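PDB 2EKL: D-3-phosphoglycerate dehydrogenase from Sulfolobus tokodaii, which probably catalyses the NAD-dependent oxidation of 3-phosphoglycerate, the entry step of serine biosynthesis, as a D-isomer specific 2-hydroxyacid dehydrogenase. Local coordinates for residues I110-A115 and I279-I284. Residues are numbered along the deposited sequence; the frame is centred on the assembly and turned at random.
With NAD (nicotinamide-adenine-dinucleotide), chain B.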
ATOM      1  N   ILE A 110      -4.258   0.206   4.359  1.00 12.37           N
ATOM      2  CA  ILE A 110      -3.696   1.238   3.489  1.00 11.90           C
ATOM      3  C   ILE A 110      -3.095   0.586   2.245  1.00 13.90           C
ATOM      4  O   ILE A 110      -3.227   1.101   1.128  1.00 13.75           O
ATOM      5  CB  ILE A 110      -2.589   2.047   4.221  1.00 11.91           C
ATOM      6  CG1 ILE A 110      -3.200   2.811   5.404  1.00 13.49           C
ATOM      7  CG2 ILE A 110      -1.899   3.008   3.248  1.00 13.30           C
ATOM      8  CD1 ILE A 110      -4.295   3.800   5.020  1.00 14.96           C
ATOM      9  N   GLY A 111      -2.436  -0.551   2.440  1.00 12.14           N
ATOM     10  CA  GLY A 111      -1.837  -1.249   1.316  1.00 11.09           C
ATOM     11  C   GLY A 111      -2.895  -1.701   0.320  1.00 12.19           C
ATOM     12  O   GLY A 111      -2.714  -1.567  -0.890  1.00 13.61           O
ATOM     13  N   LEU A 112      -3.996  -2.253   0.826  1.00 12.55           N
ATOM     14  CA  LEU A 112      -5.086  -2.717  -0.034  1.00 12.67           C
ATOM     15  C   LEU A 112      -5.731  -1.549  -0.778  1.00 13.30           C
ATOM     16  O   LEU A 112      -6.034  -1.648  -1.974  1.00 14.11           O
ATOM     17  CB  LEU A 112      -6.146  -3.457   0.798  1.00 13.54           C
ATOM     18  CG  LEU A 112      -5.786  -4.882   1.233  1.00 13.90           C
ATOM     19  CD1 LEU A 112      -6.824  -5.419   2.215  1.00 13.39           C
ATOM     20  CD2 LEU A 112      -5.713  -5.774  -0.004  1.00 15.10           C
ATOM     21  N   MET A 113      -5.929  -0.435  -0.083  1.00 12.22           N
ATOM     22  CA  MET A 113      -6.531   0.742  -0.705  1.00 12.64           C
ATOM     23  C   MET A 113      -5.704   1.206  -1.907  1.00 12.60           C
ATOM     24  O   MET A 113      -6.244   1.469  -2.983  1.00 13.58           O
ATOM     25  CB  MET A 113      -6.645   1.879   0.315  1.00 14.24           C
ATOM     26  CG  MET A 113      -7.162   3.185  -0.280  1.00 13.25           C
ATOM     27  SD  MET A 113      -7.325   4.504   0.955  1.00 14.54           S
ATOM     28  CE  MET A 113      -5.607   4.873   1.298  1.00 16.01           C
ATOM     29  N   ILE A 114      -4.393   1.299  -1.722  1.00 10.24           N
ATOM     30  CA  ILE A 114      -3.517   1.744  -2.799  1.00 12.16           C
ATOM     31  C   ILE A 114      -3.424   0.693  -3.902  1.00 11.39           C
ATOM     32  O   ILE A 114      -3.444   1.031  -5.082  1.00 12.24           O
ATOM     33  CB  ILE A 114      -2.107   2.068  -2.263  1.00  9.60           C
ATOM     34  CG1 ILE A 114      -2.199   3.217  -1.252  1.00 12.67           C
ATOM     35  CG2 ILE A 114      -1.186   2.468  -3.410  1.00 12.04           C
ATOM     36  CD1 ILE A 114      -0.918   3.451  -0.457  1.00 12.46           C
ATOM     37  N   ALA A 115      -3.332  -0.576  -3.521  1.00 12.06           N
ATOM     38  CA  ALA A 115      -3.243  -1.646  -4.517  1.00 13.23           C
ATOM     39  C   ALA A 115      -4.489  -1.647  -5.397  1.00 14.81           C
ATOM     40  O   ALA A 115      -4.400  -1.846  -6.609  1.00 16.11           O
ATOM     41  CB  ALA A 115      -3.077  -2.996  -3.833  1.00 14.75           C
ATOM     42  N   ILE A 279      -9.841  -7.353  -5.354  1.00 15.59           N
ATOM     43  CA  ILE A 279      -8.486  -7.581  -4.845  1.00 18.83           C
ATOM     44  C   ILE A 279      -8.625  -8.289  -3.500  1.00 16.79           C
ATOM     45  O   ILE A 279      -9.332  -7.807  -2.616  1.00 16.66           O
ATOM     46  CB  ILE A 279      -7.726  -6.237  -4.634  1.00 19.50           C
ATOM     47  CG1 ILE A 279      -7.441  -5.564  -5.981  1.00 24.95           C
ATOM     48  CG2 ILE A 279      -6.416  -6.487  -3.900  1.00 22.18           C
ATOM     49  CD1 ILE A 279      -8.649  -4.923  -6.639  1.00 28.23           C
ATOM     50  N   VAL A 280      -7.945  -9.418  -3.339  1.00 15.71           N
ATOM     51  CA  VAL A 280      -8.063 -10.183  -2.106  1.00 16.11           C
ATOM     52  C   VAL A 280      -6.757 -10.692  -1.505  1.00 15.08           C
ATOM     53  O   VAL A 280      -5.903 -11.227  -2.211  1.00 16.57           O
ATOM     54  CB  VAL A 280      -8.960 -11.444  -2.322  1.00 15.47           C
ATOM     55  CG1 VAL A 280      -9.218 -12.135  -0.982  1.00 16.14           C
ATOM     56  CG2 VAL A 280     -10.267 -11.063  -3.001  1.00 18.56           C
ATOM     57  N   THR A 281      -6.600 -10.513  -0.197  1.00 14.50           N
ATOM     58  CA  THR A 281      -5.443 -11.061   0.492  1.00 13.67           C
ATOM     59  C   THR A 281      -6.038 -12.163   1.365  1.00 14.57           C
ATOM     60  O   THR A 281      -7.217 -12.116   1.730  1.00 15.65           O
ATOM     61  CB  THR A 281      -4.668 -10.012   1.326  1.00 12.70           C
ATOM     62  OG1 THR A 281      -5.579  -9.170   2.038  1.00 14.27           O
ATOM     63  CG2 THR A 281      -3.793  -9.158   0.398  1.00 13.69           C
ATOM     64  N   THR A 282      -5.225 -13.159   1.688  1.00 14.14           N
ATOM     65  CA  THR A 282      -5.683 -14.323   2.433  1.00 16.29           C
ATOM     66  C   THR A 282      -5.810 -14.212   3.954  1.00 17.46           C
ATOM     67  O   THR A 282      -5.323 -15.071   4.694  1.00 18.95           O
ATOM     68  CB  THR A 282      -4.786 -15.523   2.066  1.00 13.70           C
ATOM     69  OG1 THR A 282      -3.421 -15.201   2.346  1.00 15.58           O
ATOM     70  CG2 THR A 282      -4.902 -15.825   0.576  1.00 15.16           C
ATOM     71  N   HIS A 283      -6.493 -13.166   4.413  1.00 15.71           N
ATOM     72  CA  HIS A 283      -6.710 -12.936   5.841  1.00 16.86           C
ATOM     73  C   HIS A 283      -5.387 -12.850   6.589  1.00 16.02           C
ATOM     74  O   HIS A 283      -5.173 -13.534   7.597  1.00 18.08           O
ATOM     75  CB  HIS A 283      -7.591 -14.051   6.420  1.00 17.94           C
ATOM     76  CG  HIS A 283      -8.459 -13.603   7.554  1.00 21.06           C
ATOM     77  ND1 HIS A 283      -9.778 -13.986   7.676  1.00 22.17           N
ATOM     78  CD2 HIS A 283      -8.201 -12.799   8.611  1.00 22.16           C
ATOM     79  CE1 HIS A 283     -10.294 -13.435   8.760  1.00 24.09           C
ATOM     80  NE2 HIS A 283      -9.359 -12.709   9.345  1.00 23.40           N
ATOM     81  N   ILE A 284      -4.504 -11.990   6.089  1.00 14.49           N
ATOM     82  CA  ILE A 284      -3.184 -11.795   6.674  1.00 15.06           C
ATOM     83  C   ILE A 284      -3.071 -10.519   7.506  1.00 12.58           C
ATOM     84  O   ILE A 284      -1.969 -10.108   7.860  1.00 14.56           O
ATOM     85  CB  ILE A 284      -2.103 -11.752   5.569  1.00 15.41           C
ATOM     86  CG1 ILE A 284      -2.410 -10.625   4.576  1.00 14.96           C
ATOM     87  CG2 ILE A 284      -2.060 -13.097   4.832  1.00 16.77           C
ATOM     88  CD1 ILE A 284      -1.354 -10.445   3.496  1.00 13.89           C
TER
HETATM   89  PA  NAD B1300     -12.899  -1.840  17.692  1.00 21.06           P
HETATM   90  O1A NAD B1300     -11.828  -1.013  18.277  1.00 20.44           O
HETATM   91  O2A NAD B1300     -13.820  -2.549  18.671  1.00 18.98           O
HETATM   92  O5B NAD B1300     -13.729  -0.890  16.704  1.00 21.90           O
HETATM   93  C5B NAD B1300     -14.863  -1.408  16.026  1.00 21.47           C
HETATM   94  C4B NAD B1300     -15.817  -0.087  15.790  1.00 23.44           C
HETATM   95  O4B NAD B1300     -16.813  -0.346  14.788  1.00 24.95           O
HETATM   96  C3B NAD B1300     -16.429   0.392  17.149  1.00 23.53           C
HETATM   97  O3B NAD B1300     -16.164   1.773  17.389  1.00 21.77           O
HETATM   98  C2B NAD B1300     -17.901  -0.009  16.994  1.00 25.95           C
HETATM   99  O2B NAD B1300     -18.858   0.696  17.749  1.00 25.74           O
HETATM  100  C1B NAD B1300     -18.002   0.106  15.518  1.00 25.19           C
HETATM  101  N9A NAD B1300     -19.236  -0.520  14.945  1.00 26.04           N
HETATM  102  C8A NAD B1300     -19.865  -1.721  15.239  1.00 26.96           C
HETATM  103  N7A NAD B1300     -20.963  -1.861  14.458  1.00 28.93           N
HETATM  104  C5A NAD B1300     -21.052  -0.770  13.663  1.00 29.54           C
HETATM  105  C6A NAD B1300     -21.967  -0.317  12.632  1.00 31.61           C
HETATM  106  N6A NAD B1300     -23.015  -1.045  12.282  1.00 34.11           N
HETATM  107  N1A NAD B1300     -21.743   0.940  11.975  1.00 31.28           N
HETATM  108  C2A NAD B1300     -20.627   1.774  12.311  1.00 31.34           C
HETATM  109  N3A NAD B1300     -19.733   1.337  13.316  1.00 26.81           N
HETATM  110  C4A NAD B1300     -19.950   0.093  13.968  1.00 27.80           C
HETATM  111  O3  NAD B1300     -12.248  -2.995  16.777  1.00 21.21           O
HETATM  112  PN  NAD B1300     -10.887  -2.990  15.911  1.00 21.77           P
HETATM  113  O1N NAD B1300     -10.636  -1.641  15.381  1.00 21.50           O
HETATM  114  O2N NAD B1300      -9.852  -3.531  16.839  1.00 22.91           O
HETATM  115  O5D NAD B1300     -11.300  -4.080  14.850  1.00 23.42           O
HETATM  116  C5D NAD B1300     -12.120  -3.716  13.760  1.00 22.92           C
HETATM  117  C4D NAD B1300     -12.431  -4.907  12.877  1.00 24.51           C
HETATM  118  O4D NAD B1300     -11.266  -5.434  12.268  1.00 21.35           O
HETATM  119  C3D NAD B1300     -13.099  -6.128  13.572  1.00 23.97           C
HETATM  120  O3D NAD B1300     -14.149  -6.673  12.759  1.00 25.10           O
HETATM  121  C2D NAD B1300     -11.961  -7.052  13.813  1.00 23.92           C
HETATM  122  O2D NAD B1300     -12.382  -8.358  14.156  1.00 25.81           O
HETATM  123  C1D NAD B1300     -11.238  -6.829  12.515  1.00 23.02           C
HETATM  124  N1N NAD B1300      -9.812  -7.253  12.427  1.00 21.81           N
HETATM  125  C2N NAD B1300      -9.398  -7.973  11.262  1.00 21.52           C
HETATM  126  C3N NAD B1300      -8.038  -8.389  11.156  1.00 21.19           C
HETATM  127  C7N NAD B1300      -7.600  -9.131   9.951  1.00 20.79           C
HETATM  128  O7N NAD B1300      -6.666 -10.080  10.124  1.00 21.24           O
HETATM  129  N7N NAD B1300      -8.069  -8.918   8.730  1.00 20.69           N
HETATM  130  C4N NAD B1300      -7.112  -8.053  12.271  1.00 22.15           C
HETATM  131  C5N NAD B1300      -7.546  -7.322  13.448  1.00 22.62           C
HETATM  132  C6N NAD B1300      -8.918  -6.921  13.517  1.00 22.58           C
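Leu112, on helix 102-118, lays its CD2 methyl against Ile279 and Thr281, with CD1 turned to the threonine, where the last strand of the Rossmann-type NAD-binding domain runs out into a loop. Strand 278-280 is the edge of that parallel sheet within the chain, paired through its backbone with strand 251-256, and the helix packs across the sheet face. The nearest pair of CA atoms, those of Leu112 and Ile279, stands 7.6 Å apart and is bridged by side chains alone. The leucine does most of the reaching: with CG anti to the carbonyl carbon (chi1 -76°), its end swings nearer to the strand than its CB direction would suggest. Leu112 CD2 is the common point of contact, 4.0 Å from Ile279 CG2 and 3.9 Å from Thr281 CG2. Ile279 presents this methyl branch from a CB aimed at the helix.

The leucine and threonine side chains meet at a slant, and Thr281 OG1 lies 4.0 Å from Leu112 CD1. That is van der Waals contact; the hydroxyl's polar partner is Asp257 OD1, to which it is hydrogen-bonded. Because Asp257 OD2 binds NAD, Thr281 stands in the second shell of the NAD site and probably helps hold the Asp257 carboxylate. The second subunit closes in as well, with its Met120 against Leu112.

Beyond an inverse gamma turn centred on Thr282, the chain brings His283 to the nicotinamide end of NAD. Its ND1 is hydrogen-bonded to Glu262, consistent with the histidine-glutamate pair of this dehydrogenase family. Replacing His283 by alanine would remove the ring, and is likely to leave Glu262 without its imidazole mate and open a gap beside the carboxamide. The ring meets that carboxamide edge-on, with NAD O7N near the imidazole plane and 3.5 Å from His283 CD2.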